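Local atomic coordinates of 2'-5' RNA Ligase (Thermus thermophilus, PDB entry 1IUH), a protein that belongs to the 2H phosphoesterase superfamily and has the two-lobed, LigT-like fold of a helix-backed antiparallel sheet. Residues A[78-81]-A[86-89]; A[104-109]-A[121-126]. One frame throughout, in Å; residues are numbered along the deposited sequence.

Interaction 1: residues A[78-81]-A[86-89]; sequences GYFP and PRVW
This is an antiparallel strand pairing, with an aromatic stack on one face and a bulge at the turn end. It lies at the tip of the beta hairpin made by strands 70-80 and 88-94. Tyr-79 and Trp-89 form a non-hydrogen-bonded pair. Phe-80 and Val-88 form the next, hydrogen-bonded pair. Val-88 N reaches Phe-80 O at 2.9 Å, in the carbonyl plane. The return bond, Phe-80 N to Val-88 O, is longer at 3.3 Å.

Tyr-79 and Trp-89 share one face of the sheet. The Tyr-79 ring lies against the pyrrole part of the indole in an offset stack, with centroids 4.4 Å apart and planes at 18°. Trp-89 CD1 sits over the Tyr-79 ring toward its rim, 3.3 Å from CZ. The indole reaches this place because its CG is anti to the backbone N (chi1 -176°). Pro-86 lies alongside the tyrosine, its CB 3.7 Å from Tyr-79 CD2. The phenol OH is held from outside the hairpin by Val-143 N.

Arg-87 and Val-88 both stand opposite Phe-80, which makes a classic beta bulge. Arg-87 N also points at Phe-80 O, but the modelled separation is too short to be taken literally. The bulged arginine crosses the Phe-80 side chain. Its CD meets the phenyl edge in the ring plane, 3.3 Å from CE2, and the guanidinium stands at 84° to the ring. Pro-81 follows a cis peptide bond, which lets its CG rest over the centre of the phenyl face. Trp-30 of strand 30-32 touches Tyr-79, Pro-86 and Trp-89, while strand 130-136 runs beside strand 88-94.

Interaction 2: residues A[104-109]-A[121-126]; sequences GLRAGV and PGWDKP
Arg-106 and Trp-123 are the nearest backbone pair, with CA atoms 8.7 Å apart, so a long side chain must bridge from the loop to the helix. The bridge is the Trp-123 indole. Segment 104-109 is a length of helix 96-113. Segment 121-126 is irregular apart from a type I beta turn from Gly-122 to Lys-125, with Trp-123 at its second position.

The indole has CG anti to the backbone N (chi1 175°), and this carries its six-membered ring across to the helix. The leading atom, Trp-123 CH2, comes 3.5 Å from the carbonyl oxygen Arg-106 O, which lies at the ring edge in its plane. A ring C-H at this edge is slightly positive, so the approach to a carbonyl oxygen is probably mildly favourable. Arg-106 CB adds a looser contact, 4.0 Å from Trp-123 CH2.

One turn further on, Val-109 supplies the apolar part. Its CG1 is 3.8 Å from Trp-123 CZ3, and the two side chains run past one another in antiparallel fashion. The Arg-106 guanidinium plays no part in holding the indole; NH1 bonds instead to Leu-42 O and Ala-102 O.

The joined parts are the helix and the loop leading into strand 130-136. Val-109 and Arg-106 also pack on Leu-43 of strand 39-47, and Val-109 touches Tyr-56 of helix 53-66.

How the interactions relate
The two interactions follow one another along the chain. Strand 88-94, which carries half of interaction 1, runs into helix 96-113, which carries half of interaction 2. Their centres are about 21 Å apart, and their nearest atoms about 4 Å, without touching. Strand 130-136 connects them: it pairs with strand 88-94 beside the hairpin and is entered from the loop holding 121-126. In 2H proteins two His-x-Thr motifs mark the active-site cleft. Here the matching sequences lie on strands 39-47 and 130-136. Val-88 of interaction 1 touches Thr-132 of the second motif. Arg-106 and Val-109 of interaction 2 pack on Leu-43 of the strand holding the first.

Interaction 1: residues A[78-81]-A[86-89]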
ATOM      1  N   GLY A  78       3.660  11.924  -7.050  1.00 29.68           N
ATOM      2  CA  GLY A  78       3.468  11.609  -8.451  1.00 28.31           C
ATOM      3  C   GLY A  78       2.010  11.329  -8.803  1.00 30.92           C
ATOM      4  O   GLY A  78       1.150  11.331  -7.887  1.00 30.54           O
ATOM      5  N   TYR A  79       1.722  11.108 -10.106  1.00 32.21           N
ATOM      6  CA  TYR A  79       0.351  10.756 -10.577  1.00 34.28           C
ATOM      7  C   TYR A  79       0.279   9.557 -11.511  1.00 35.56           C
ATOM      8  O   TYR A  79       1.233   9.217 -12.177  1.00 35.67           O
ATOM      9  CB  TYR A  79      -0.350  11.880 -11.358  1.00 32.64           C
ATOM     10  CG  TYR A  79      -0.472  13.159 -10.610  1.00 30.51           C
ATOM     11  CD1 TYR A  79       0.626  14.000 -10.484  1.00 29.74           C
ATOM     12  CD2 TYR A  79      -1.653  13.496  -9.972  1.00 27.77           C
ATOM     13  CE1 TYR A  79       0.553  15.145  -9.736  1.00 30.68           C
ATOM     14  CE2 TYR A  79      -1.739  14.625  -9.212  1.00 28.49           C
ATOM     15  CZ  TYR A  79      -0.636  15.463  -9.092  1.00 28.83           C
ATOM     16  OH  TYR A  79      -0.700  16.621  -8.374  1.00 26.57           O
ATOM     17  N   PHE A  80      -0.882   8.928 -11.550  1.00 37.55           N
ATOM     18  CA  PHE A  80      -1.088   7.846 -12.467  1.00 40.43           C
ATOM     19  C   PHE A  80      -2.429   8.155 -13.084  1.00 40.70           C
ATOM     20  O   PHE A  80      -3.402   8.386 -12.381  1.00 39.55           O
ATOM     21  CB  PHE A  80      -1.187   6.470 -11.802  1.00 43.68           C
ATOM     22  CG  PHE A  80      -1.776   5.402 -12.733  1.00 46.60           C
ATOM     23  CD1 PHE A  80      -0.982   4.786 -13.711  1.00 47.90           C
ATOM     24  CD2 PHE A  80      -3.165   5.134 -12.733  1.00 47.85           C
ATOM     25  CE1 PHE A  80      -1.568   3.945 -14.669  1.00 48.65           C
ATOM     26  CE2 PHE A  80      -3.758   4.294 -13.690  1.00 47.74           C
ATOM     27  CZ  PHE A  80      -2.962   3.704 -14.658  1.00 48.14           C
ATOM     28  N   PRO A  81      -2.487   8.204 -14.418  1.00 41.82           N
ATOM     29  CA  PRO A  81      -1.371   7.995 -15.331  1.00 42.50           C
ATOM     30  C   PRO A  81      -0.471   9.216 -15.314  1.00 43.64           C
ATOM     31  O   PRO A  81      -0.924  10.316 -15.028  1.00 43.21           O
ATOM     32  CB  PRO A  81      -2.069   7.827 -16.659  1.00 41.48           C
ATOM     33  CG  PRO A  81      -3.272   7.143 -16.290  1.00 41.32           C
ATOM     34  CD  PRO A  81      -3.750   7.928 -15.119  1.00 42.53           C
ATOM     35  N   PRO A  86      -5.326  12.563 -14.566  1.00 46.05           N
ATOM     36  CA  PRO A  86      -4.745  11.670 -13.559  1.00 43.99           C
ATOM     37  C   PRO A  86      -5.874  10.835 -12.931  1.00 42.62           C
ATOM     38  O   PRO A  86      -7.037  11.201 -13.005  1.00 41.71           O
ATOM     39  CB  PRO A  86      -4.111  12.640 -12.579  1.00 43.88           C
ATOM     40  CG  PRO A  86      -5.156  13.699 -12.488  1.00 44.87           C
ATOM     41  CD  PRO A  86      -5.686  13.854 -13.944  1.00 45.46           C
ATOM     42  N   ARG A  87      -5.520   9.677 -12.383  1.00 42.42           N
ATOM     43  CA  ARG A  87      -6.457   8.779 -11.718  1.00 41.12           C
ATOM     44  C   ARG A  87      -6.130   8.915 -10.231  1.00 39.11           C
ATOM     45  O   ARG A  87      -7.022   9.018  -9.388  1.00 40.78           O
ATOM     46  CB  ARG A  87      -6.180   7.340 -12.164  1.00 43.74           C
ATOM     47  CG  ARG A  87      -7.143   6.206 -11.667  1.00 46.45           C
ATOM     48  CD  ARG A  87      -6.482   4.718 -11.875  1.00 49.39           C
ATOM     49  NE  ARG A  87      -6.350   3.922 -10.616  1.00 48.79           N
ATOM     50  CZ  ARG A  87      -5.713   2.753 -10.471  1.00 48.18           C
ATOM     51  NH1 ARG A  87      -5.104   2.187 -11.497  1.00 49.64           N
ATOM     52  NH2 ARG A  87      -5.713   2.131  -9.298  1.00 46.34           N
ATOM     53  N   VAL A  88      -4.842   9.004  -9.924  1.00 35.15           N
ATOM     54  CA  VAL A  88      -4.407   9.018  -8.549  1.00 33.22           C
ATOM     55  C   VAL A  88      -3.287   9.951  -8.174  1.00 31.07           C
ATOM     56  O   VAL A  88      -2.399  10.229  -8.957  1.00 32.04           O
ATOM     57  CB  VAL A  88      -3.963   7.563  -8.143  1.00 34.04           C
ATOM     58  CG1 VAL A  88      -3.537   7.497  -6.686  1.00 37.30           C
ATOM     59  CG2 VAL A  88      -5.094   6.631  -8.320  1.00 33.51           C
ATOM     60  N   TRP A  89      -3.301  10.416  -6.945  1.00 29.21           N
ATOM     61  CA  TRP A  89      -2.215  11.261  -6.508  1.00 28.93           C
ATOM     62  C   TRP A  89      -1.572  10.482  -5.358  1.00 29.51           C
ATOM     63  O   TRP A  89      -2.268  10.164  -4.382  1.00 31.44           O
ATOM     64  CB  TRP A  89      -2.713  12.607  -6.006  1.00 26.76           C
ATOM     65  CG  TRP A  89      -1.561  13.518  -5.651  1.00 26.26           C
ATOM     66  CD1 TRP A  89      -0.393  13.671  -6.356  1.00 27.00           C
ATOM     67  CD2 TRP A  89      -1.511  14.466  -4.594  1.00 24.14           C
ATOM     68  NE1 TRP A  89       0.365  14.661  -5.806  1.00 24.78           N
ATOM     69  CE2 TRP A  89      -0.294  15.170  -4.722  1.00 24.75           C
ATOM     70  CE3 TRP A  89      -2.382  14.801  -3.542  1.00 25.02           C
ATOM     71  CZ2 TRP A  89       0.089  16.213  -3.827  1.00 24.04           C
ATOM     72  CZ3 TRP A  89      -1.996  15.847  -2.645  1.00 24.46           C
ATOM     73  CH2 TRP A  89      -0.771  16.533  -2.810  1.00 22.32           C
TER
HETATM   74  O   HOH W   1       1.679  16.565  -6.566  1.00 35.64           O

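Interaction 2: residues A[104-109]-A[121-126]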
ATOM      1  N   GLY A 104       8.883 -11.606  -1.526  1.00 24.95           N
ATOM      2  CA  GLY A 104       8.630 -12.704  -0.615  1.00 22.67           C
ATOM      3  C   GLY A 104       7.185 -13.147  -0.681  1.00 22.28           C
ATOM      4  O   GLY A 104       6.929 -14.340  -0.659  1.00 20.75           O
ATOM      5  N   LEU A 105       6.262 -12.191  -0.793  1.00 21.56           N
ATOM      6  CA  LEU A 105       4.863 -12.519  -0.849  1.00 22.50           C
ATOM      7  C   LEU A 105       4.436 -13.008  -2.224  1.00 23.95           C
ATOM      8  O   LEU A 105       3.603 -13.881  -2.324  1.00 24.05           O
ATOM      9  CB  LEU A 105       4.021 -11.283  -0.454  1.00 21.91           C
ATOM     10  CG  LEU A 105       4.115 -10.660   0.978  1.00 20.52           C
ATOM     11  CD1 LEU A 105       3.565  -9.228   0.957  1.00 19.65           C
ATOM     12  CD2 LEU A 105       3.334 -11.437   1.999  1.00 17.61           C
ATOM     13  N   ARG A 106       4.991 -12.446  -3.297  1.00 24.76           N
ATOM     14  CA  ARG A 106       4.537 -12.873  -4.608  1.00 25.71           C
ATOM     15  C   ARG A 106       4.954 -14.336  -4.733  1.00 25.55           C
ATOM     16  O   ARG A 106       4.235 -15.150  -5.344  1.00 26.32           O
ATOM     17  CB  ARG A 106       5.155 -12.007  -5.745  1.00 28.15           C
ATOM     18  CG  ARG A 106       4.647 -10.563  -5.747  1.00 32.90           C
ATOM     19  CD  ARG A 106       5.215  -9.593  -6.801  1.00 33.65           C
ATOM     20  NE  ARG A 106       4.299  -8.431  -6.920  1.00 40.82           N
ATOM     21  CZ  ARG A 106       4.079  -7.492  -5.963  1.00 41.97           C
ATOM     22  NH1 ARG A 106       4.726  -7.550  -4.813  1.00 43.09           N
ATOM     23  NH2 ARG A 106       3.158  -6.526  -6.109  1.00 40.68           N
ATOM     24  N   ALA A 107       6.087 -14.657  -4.113  1.00 22.07           N
ATOM     25  CA  ALA A 107       6.648 -16.000  -4.146  1.00 21.39           C
ATOM     26  C   ALA A 107       5.779 -17.037  -3.439  1.00 20.03           C
ATOM     27  O   ALA A 107       5.520 -18.136  -3.968  1.00 19.82           O
ATOM     28  CB  ALA A 107       8.033 -15.959  -3.521  1.00 20.88           C
ATOM     29  N   GLY A 108       5.332 -16.654  -2.243  1.00 19.90           N
ATOM     30  CA  GLY A 108       4.494 -17.487  -1.414  1.00 19.03           C
ATOM     31  C   GLY A 108       3.148 -17.729  -2.066  1.00 20.14           C
ATOM     32  O   GLY A 108       2.606 -18.854  -2.014  1.00 22.18           O
ATOM     33  N   VAL A 109       2.609 -16.678  -2.666  1.00 18.29           N
ATOM     34  CA  VAL A 109       1.331 -16.741  -3.350  1.00 19.28           C
ATOM     35  C   VAL A 109       1.473 -17.592  -4.577  1.00 20.76           C
ATOM     36  O   VAL A 109       0.562 -18.293  -4.934  1.00 22.27           O
ATOM     37  CB  VAL A 109       0.793 -15.316  -3.769  1.00 17.82           C
ATOM     38  CG1 VAL A 109      -0.428 -15.460  -4.598  1.00 14.45           C
ATOM     39  CG2 VAL A 109       0.490 -14.480  -2.549  1.00 15.51           C
ATOM     40  N   PRO A 121      -5.867  -9.553  -9.941  1.00 27.32           N
ATOM     41  CA  PRO A 121      -5.838  -8.248 -10.586  1.00 27.08           C
ATOM     42  C   PRO A 121      -4.565  -7.536 -10.362  1.00 27.33           C
ATOM     43  O   PRO A 121      -4.066  -7.479  -9.229  1.00 27.44           O
ATOM     44  CB  PRO A 121      -7.036  -7.510  -9.985  1.00 25.78           C
ATOM     45  CG  PRO A 121      -8.014  -8.666  -9.783  1.00 27.57           C
ATOM     46  CD  PRO A 121      -7.113  -9.744  -9.179  1.00 26.83           C
ATOM     47  N   GLY A 122      -4.022  -7.037 -11.474  1.00 26.04           N
ATOM     48  CA  GLY A 122      -2.798  -6.284 -11.442  1.00 26.85           C
ATOM     49  C   GLY A 122      -1.587  -7.039 -10.995  1.00 27.36           C
ATOM     50  O   GLY A 122      -0.646  -6.436 -10.530  1.00 30.18           O
ATOM     51  N   TRP A 123      -1.591  -8.347 -11.162  1.00 28.26           N
ATOM     52  CA  TRP A 123      -0.486  -9.185 -10.736  1.00 29.48           C
ATOM     53  C   TRP A 123       0.821  -8.982 -11.486  1.00 30.93           C
ATOM     54  O   TRP A 123       1.889  -9.240 -10.981  1.00 30.40           O
ATOM     55  CB  TRP A 123      -0.927 -10.658 -10.871  1.00 29.57           C
ATOM     56  CG  TRP A 123       0.183 -11.688 -10.581  1.00 30.18           C
ATOM     57  CD1 TRP A 123       1.018 -12.272 -11.485  1.00 29.76           C
ATOM     58  CD2 TRP A 123       0.573 -12.200  -9.292  1.00 28.34           C
ATOM     59  NE1 TRP A 123       1.906 -13.106 -10.844  1.00 30.78           N
ATOM     60  CE2 TRP A 123       1.645 -13.079  -9.499  1.00 28.57           C
ATOM     61  CE3 TRP A 123       0.105 -12.000  -7.991  1.00 26.49           C
ATOM     62  CZ2 TRP A 123       2.248 -13.757  -8.467  1.00 26.99           C
ATOM     63  CZ3 TRP A 123       0.701 -12.672  -6.965  1.00 22.79           C
ATOM     64  CH2 TRP A 123       1.756 -13.543  -7.208  1.00 25.99           C
ATOM     65  N   ASP A 124       0.682  -8.512 -12.710  1.00 33.26           N
ATOM     66  CA  ASP A 124       1.735  -8.324 -13.675  1.00 36.24           C
ATOM     67  C   ASP A 124       2.417  -6.965 -13.554  1.00 36.58           C
ATOM     68  O   ASP A 124       3.490  -6.764 -14.107  1.00 36.40           O
ATOM     69  CB  ASP A 124       1.061  -8.535 -15.053  1.00 40.89           C
ATOM     70  CG  ASP A 124      -0.272  -9.424 -14.930  1.00 45.68           C
ATOM     71  OD1 ASP A 124      -0.181 -10.681 -15.069  1.00 46.36           O
ATOM     72  OD2 ASP A 124      -1.393  -8.877 -14.644  1.00 43.95           O
ATOM     73  N   LYS A 125       1.790  -6.043 -12.827  1.00 36.51           N
ATOM     74  CA  LYS A 125       2.343  -4.729 -12.623  1.00 36.48           C
ATOM     75  C   LYS A 125       3.573  -4.904 -11.783  1.00 37.70           C
ATOM     76  O   LYS A 125       3.637  -5.763 -10.898  1.00 38.43           O
ATOM     77  CB  LYS A 125       1.382  -3.818 -11.859  1.00 37.18           C
ATOM     78  CG  LYS A 125       0.126  -3.374 -12.614  1.00 38.50           C
ATOM     79  CD  LYS A 125      -0.612  -2.313 -11.803  1.00 41.51           C
ATOM     80  CE  LYS A 125      -2.109  -2.138 -12.214  1.00 43.57           C
ATOM     81  NZ  LYS A 125      -2.965  -1.577 -11.068  1.00 42.04           N
ATOM     82  N   PRO A 126       4.603  -4.129 -12.096  1.00 38.28           N
ATOM     83  CA  PRO A 126       5.900  -4.104 -11.415  1.00 36.45           C
ATOM     84  C   PRO A 126       5.654  -3.310 -10.157  1.00 34.02           C
ATOM     85  O   PRO A 126       5.062  -2.257 -10.205  1.00 33.02           O
ATOM     86  CB  PRO A 126       6.786  -3.323 -12.379  1.00 35.55           C
ATOM     87  CG  PRO A 126       6.207  -3.648 -13.712  1.00 37.75           C
ATOM     88  CD  PRO A 126       4.713  -3.503 -13.434  1.00 39.36           C
TER